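Local coordinates for helix-turn-helix domain-containing protein (Shewanella amazonensis SB2B, PDB 3KE2) that is of unknown function but carries a winged helix-turn-helix domain, so that it probably binds DNA, at residues K17-H27 with M91-L102. Numbering follows the deposited sequence.
Sequences KAFLRKLYLAH and MDTHVDEVKSLL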
loop_
_atom_site.group_PDB
_atom_site.type_symbol
_atom_site.label_atom_id
_atom_site.label_comp_id
_atom_site.label_asym_id
_atom_site.label_seq_id
_atom_site.Cartn_x
_atom_site.Cartn_y
_atom_site.Cartn_z
ATOM N N LYS A 17 2.665 9.440 3.052
ATOM C CA LYS A 17 3.504 10.103 2.071
ATOM C C LYS A 17 4.467 9.054 1.531
ATOM O O LYS A 17 4.602 8.895 0.322
ATOM C CB LYS A 17 4.229 11.320 2.703
ATOM C CG LYS A 17 4.922 12.280 1.702
ATOM C CD LYS A 17 5.630 13.476 2.387
ATOM C CE LYS A 17 6.318 14.393 1.339
ATOM N NZ LYS A 17 7.147 15.494 1.935
ATOM N N ALA A 18 5.078 8.292 2.441
ATOM C CA ALA A 18 6.038 7.241 2.072
ATOM C C ALA A 18 5.415 6.166 1.217
ATOM O O ALA A 18 6.081 5.578 0.388
ATOM C CB ALA A 18 6.678 6.609 3.325
ATOM N N PHE A 19 4.146 5.885 1.440
ATOM C CA PHE A 19 3.420 4.879 0.667
ATOM C C PHE A 19 3.172 5.383 -0.750
ATOM O O PHE A 19 3.433 4.688 -1.715
ATOM C CB PHE A 19 2.101 4.524 1.394
ATOM C CG PHE A 19 1.191 3.580 0.632
ATOM C CD1 PHE A 19 1.416 2.214 0.645
ATOM C CD2 PHE A 19 0.075 4.070 -0.060
ATOM C CE1 PHE A 19 0.585 1.362 -0.056
ATOM C CE2 PHE A 19 -0.757 3.221 -0.746
ATOM C CZ PHE A 19 -0.501 1.868 -0.750
ATOM N N LEU A 20 2.673 6.599 -0.874
ATOM C CA LEU A 20 2.411 7.155 -2.184
ATOM C C LEU A 20 3.717 7.290 -2.999
ATOM O O LEU A 20 3.692 7.241 -4.237
ATOM C CB LEU A 20 1.697 8.504 -2.061
ATOM C CG LEU A 20 0.276 8.501 -1.470
ATOM C CD1 LEU A 20 -0.153 9.919 -1.213
ATOM C CD2 LEU A 20 -0.741 7.783 -2.365
ATOM N N ARG A 21 4.849 7.460 -2.309
ATOM C CA ARG A 21 6.148 7.560 -2.955
ATOM C C ARG A 21 6.428 6.258 -3.663
ATOM O O ARG A 21 6.887 6.228 -4.803
ATOM C CB ARG A 21 7.255 7.844 -1.918
ATOM C CG ARG A 21 8.699 7.976 -2.497
ATOM C CD ARG A 21 9.781 8.291 -1.413
ATOM N NE ARG A 21 9.450 9.459 -0.586
ATOM C CZ ARG A 21 9.101 9.394 0.695
ATOM N NH1 ARG A 21 9.113 8.227 1.310
ATOM N NH2 ARG A 21 8.803 10.493 1.374
ATOM N N LYS A 22 6.141 5.153 -2.973
ATOM C CA LYS A 22 6.406 3.847 -3.564
ATOM C C LYS A 22 5.484 3.655 -4.748
ATOM O O LYS A 22 5.927 3.170 -5.779
ATOM C CB LYS A 22 6.262 2.691 -2.554
ATOM C CG LYS A 22 7.042 2.884 -1.220
ATOM C CD LYS A 22 6.881 1.677 -0.252
ATOM C CE LYS A 22 6.976 2.078 1.265
ATOM N NZ LYS A 22 8.206 2.796 1.668
ATOM N N LEU A 23 4.218 4.050 -4.636
ATOM C CA LEU A 23 3.294 3.867 -5.776
ATOM C C LEU A 23 3.650 4.721 -6.967
ATOM O O LEU A 23 3.449 4.310 -8.121
ATOM C CB LEU A 23 1.838 4.134 -5.390
ATOM C CG LEU A 23 0.984 2.982 -4.878
ATOM C CD1 LEU A 23 1.714 2.073 -3.966
ATOM C CD2 LEU A 23 -0.244 3.596 -4.193
ATOM N N TYR A 24 4.170 5.912 -6.681
ATOM C CA TYR A 24 4.545 6.861 -7.728
ATOM C C TYR A 24 5.753 6.339 -8.485
ATOM O O TYR A 24 5.786 6.376 -9.737
ATOM C CB TYR A 24 4.829 8.250 -7.151
ATOM C CG TYR A 24 5.086 9.278 -8.218
ATOM C CD1 TYR A 24 4.055 9.753 -9.017
ATOM C CD2 TYR A 24 6.344 9.786 -8.426
ATOM C CE1 TYR A 24 4.289 10.709 -10.021
ATOM C CE2 TYR A 24 6.586 10.730 -9.417
ATOM C CZ TYR A 24 5.556 11.187 -10.213
ATOM O OH TYR A 24 5.820 12.138 -11.188
ATOM N N LEU A 25 6.751 5.864 -7.743
ATOM C CA LEU A 25 7.938 5.312 -8.398
ATOM C C LEU A 25 7.525 4.126 -9.276
ATOM O O LEU A 25 7.880 4.042 -10.458
ATOM C CB LEU A 25 8.982 4.891 -7.386
ATOM C CG LEU A 25 9.723 6.009 -6.718
ATOM C CD1 LEU A 25 10.765 5.424 -5.794
ATOM C CD2 LEU A 25 10.355 6.831 -7.795
ATOM N N ALA A 26 6.723 3.246 -8.698
ATOM C CA ALA A 26 6.277 2.081 -9.408
ATOM C C ALA A 26 5.567 2.489 -10.689
ATOM O O ALA A 26 5.713 1.829 -11.708
ATOM C CB ALA A 26 5.359 1.249 -8.522
ATOM N N HIS A 27 4.785 3.558 -10.641
ATOM C CA HIS A 27 4.076 4.043 -11.842
ATOM C C HIS A 27 5.096 4.521 -12.876
ATOM O O HIS A 27 5.012 4.154 -14.031
ATOM C CB HIS A 27 3.064 5.136 -11.448
ATOM C CG HIS A 27 2.407 5.843 -12.595
ATOM N ND1 HIS A 27 1.228 5.405 -13.169
ATOM C CD2 HIS A 27 2.725 7.004 -13.223
ATOM C CE1 HIS A 27 0.866 6.249 -14.123
ATOM N NE2 HIS A 27 1.756 7.230 -14.175
HETATM N N MSE A 91 -3.169 4.598 -9.515
HETATM C CA MSE A 91 -2.194 5.681 -9.662
HETATM C C MSE A 91 -2.464 6.468 -10.970
HETATM O O MSE A 91 -2.319 7.697 -10.995
HETATM C CB MSE A 91 -0.748 5.162 -9.600
HETATM C CG MSE A 91 0.226 6.296 -9.641
HETATM SE SE MSE A 91 0.087 7.433 -8.084
HETATM C CE MSE A 91 0.309 9.084 -8.882
ATOM N N ASP A 92 -2.895 5.767 -12.035
ATOM C CA ASP A 92 -3.210 6.414 -13.334
ATOM C C ASP A 92 -4.156 7.594 -13.152
ATOM O O ASP A 92 -4.005 8.655 -13.758
ATOM C CB ASP A 92 -3.856 5.439 -14.323
ATOM C CG ASP A 92 -2.933 4.304 -14.742
ATOM O OD1 ASP A 92 -1.728 4.301 -14.407
ATOM O OD2 ASP A 92 -3.420 3.400 -15.448
ATOM N N THR A 93 -5.126 7.395 -12.296
ATOM C CA THR A 93 -6.133 8.388 -12.024
ATOM C C THR A 93 -5.669 9.511 -11.121
ATOM O O THR A 93 -6.127 10.638 -11.279
ATOM C CB THR A 93 -7.335 7.686 -11.328
ATOM O OG1 THR A 93 -7.769 6.581 -12.150
ATOM C CG2 THR A 93 -8.511 8.675 -11.018
ATOM N N HIS A 94 -4.743 9.221 -10.203
ATOM C CA HIS A 94 -4.319 10.208 -9.192
ATOM C C HIS A 94 -2.905 10.806 -9.349
ATOM O O HIS A 94 -2.416 11.510 -8.444
ATOM C CB HIS A 94 -4.482 9.544 -7.789
ATOM C CG HIS A 94 -5.912 9.177 -7.435
ATOM N ND1 HIS A 94 -6.566 8.084 -7.975
ATOM C CD2 HIS A 94 -6.797 9.748 -6.578
ATOM C CE1 HIS A 94 -7.799 8.020 -7.495
ATOM N NE2 HIS A 94 -7.962 9.015 -6.641
ATOM N N VAL A 95 -2.273 10.602 -10.507
ATOM C CA VAL A 95 -0.889 11.073 -10.713
ATOM C C VAL A 95 -0.635 12.543 -10.367
ATOM O O VAL A 95 0.267 12.850 -9.599
ATOM C CB VAL A 95 -0.391 10.863 -12.173
ATOM C CG1 VAL A 95 1.093 11.254 -12.290
ATOM C CG2 VAL A 95 -0.593 9.439 -12.623
ATOM N N ASP A 96 -1.408 13.448 -10.951
ATOM C CA ASP A 96 -1.197 14.881 -10.723
ATOM C C ASP A 96 -1.247 15.226 -9.230
ATOM O O ASP A 96 -0.385 15.953 -8.699
ATOM C CB ASP A 96 -2.246 15.724 -11.467
ATOM C CG ASP A 96 -2.170 15.606 -13.002
ATOM O OD1 ASP A 96 -1.502 14.697 -13.552
ATOM O OD2 ASP A 96 -2.824 16.451 -13.663
ATOM N N GLU A 97 -2.273 14.688 -8.572
ATOM C CA GLU A 97 -2.515 14.905 -7.152
ATOM C C GLU A 97 -1.324 14.421 -6.286
ATOM O O GLU A 97 -0.791 15.154 -5.421
ATOM C CB GLU A 97 -3.816 14.183 -6.779
ATOM C CG GLU A 97 -4.334 14.440 -5.381
ATOM C CD GLU A 97 -5.596 13.609 -5.056
ATOM O OE1 GLU A 97 -5.985 12.721 -5.864
ATOM O OE2 GLU A 97 -6.198 13.852 -3.987
ATOM N N VAL A 98 -0.898 13.191 -6.563
ATOM C CA VAL A 98 0.205 12.554 -5.848
ATOM C C VAL A 98 1.551 13.236 -6.082
ATOM O O VAL A 98 2.344 13.403 -5.151
ATOM C CB VAL A 98 0.315 11.088 -6.271
ATOM C CG1 VAL A 98 1.547 10.446 -5.657
ATOM C CG2 VAL A 98 -0.967 10.343 -5.897
ATOM N N LYS A 99 1.802 13.614 -7.333
ATOM C CA LYS A 99 3.046 14.274 -7.717
ATOM C C LYS A 99 3.203 15.586 -6.927
ATOM O O LYS A 99 4.296 15.915 -6.443
ATOM C CB LYS A 99 3.074 14.512 -9.226
ATOM C CG LYS A 99 4.412 15.026 -9.756
ATOM C CD LYS A 99 4.304 15.437 -11.237
ATOM C CE LYS A 99 5.517 16.251 -11.695
ATOM N NZ LYS A 99 5.308 16.836 -13.040
ATOM N N SER A 100 2.107 16.327 -6.784
ATOM C CA SER A 100 2.129 17.547 -5.997
ATOM C C SER A 100 2.481 17.252 -4.525
ATOM O O SER A 100 3.478 17.752 -4.006
ATOM C CB SER A 100 0.782 18.249 -6.066
ATOM O OG SER A 100 0.796 19.394 -5.235
ATOM N N LEU A 101 1.671 16.423 -3.873
ATOM C CA LEU A 101 1.896 16.082 -2.462
ATOM C C LEU A 101 3.336 15.653 -2.172
ATOM O O LEU A 101 3.879 15.998 -1.137
ATOM C CB LEU A 101 0.961 14.954 -2.034
ATOM C CG LEU A 101 -0.548 15.184 -2.089
ATOM C CD1 LEU A 101 -1.260 13.846 -1.925
ATOM C CD2 LEU A 101 -0.999 16.222 -1.039
ATOM N N LEU A 102 3.941 14.886 -3.085
ATOM C CA LEU A 102 5.324 14.394 -2.900
ATOM C C LEU A 102 6.389 15.452 -3.161
ATOM O O LEU A 102 7.556 15.247 -2.811
ATOM C CB LEU A 102 5.597 13.172 -3.797
ATOM C CG LEU A 102 4.978 11.810 -3.425
ATOM C CD1 LEU A 102 5.012 10.839 -4.610
ATOM C CD2 LEU A 102 5.674 11.200 -2.194
#
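Tyr-24 of helix 17-27 is one of two knobs in the contact, its side chain lodged in a hole of helix 91-102 made by Val-95, Val-98, Lys-99 and Leu-102. With CG anti to the backbone N (chi1 -174°), the ring reaches Val-95, whose CG1 lies at the ring edge near its plane, 4.0 Å from Tyr-24 CE1; the two side chains cross at about a right angle. Leu-102 and Lys-99 approach obliquely: Leu-102 CD1 rests 3.6 Å from Tyr-24 CB at the root of the ring, while Lys-99 CG is 3.5 Å from Tyr-24 OH. Cut back to an alanine, this position would probably open a gap beside Val-95 and take from the Lys-99 methylenes the ring end they pack on. Leu-102 answers as a knob in the other direction, between Lys-17, Leu-20, Arg-21 and Tyr-24; its CD2 lies 3.6 Å from Lys-17 O. One turn beyond Tyr-24, His-27 crosses the selenomethionine Met-91 at about a right angle, with Met-91 CG 3.6 Å from His-27 CB. The imidazole also meets Val-95, whose CG2 is 3.6 Å from His-27 NE2, and Asp-92 OD1 stands at the ring edge, the carboxylate turned 65° from the ring plane. Val-98 CG1 lies 4.1 Å from Leu-20 CB, and Leu-20 CD1 also meets Leu-101 CD1. The helix segments cross at -126°, their axes 10.1 Å apart. Leu-25, pointing away from helix 91-102, packs on Leu-50 and Ala-53 of helix 47-55, Leu-23 also touches Pro-85 of the second subunit, and the antiparallel strands 63-67 and 77-82 lie in the chain between the two helices.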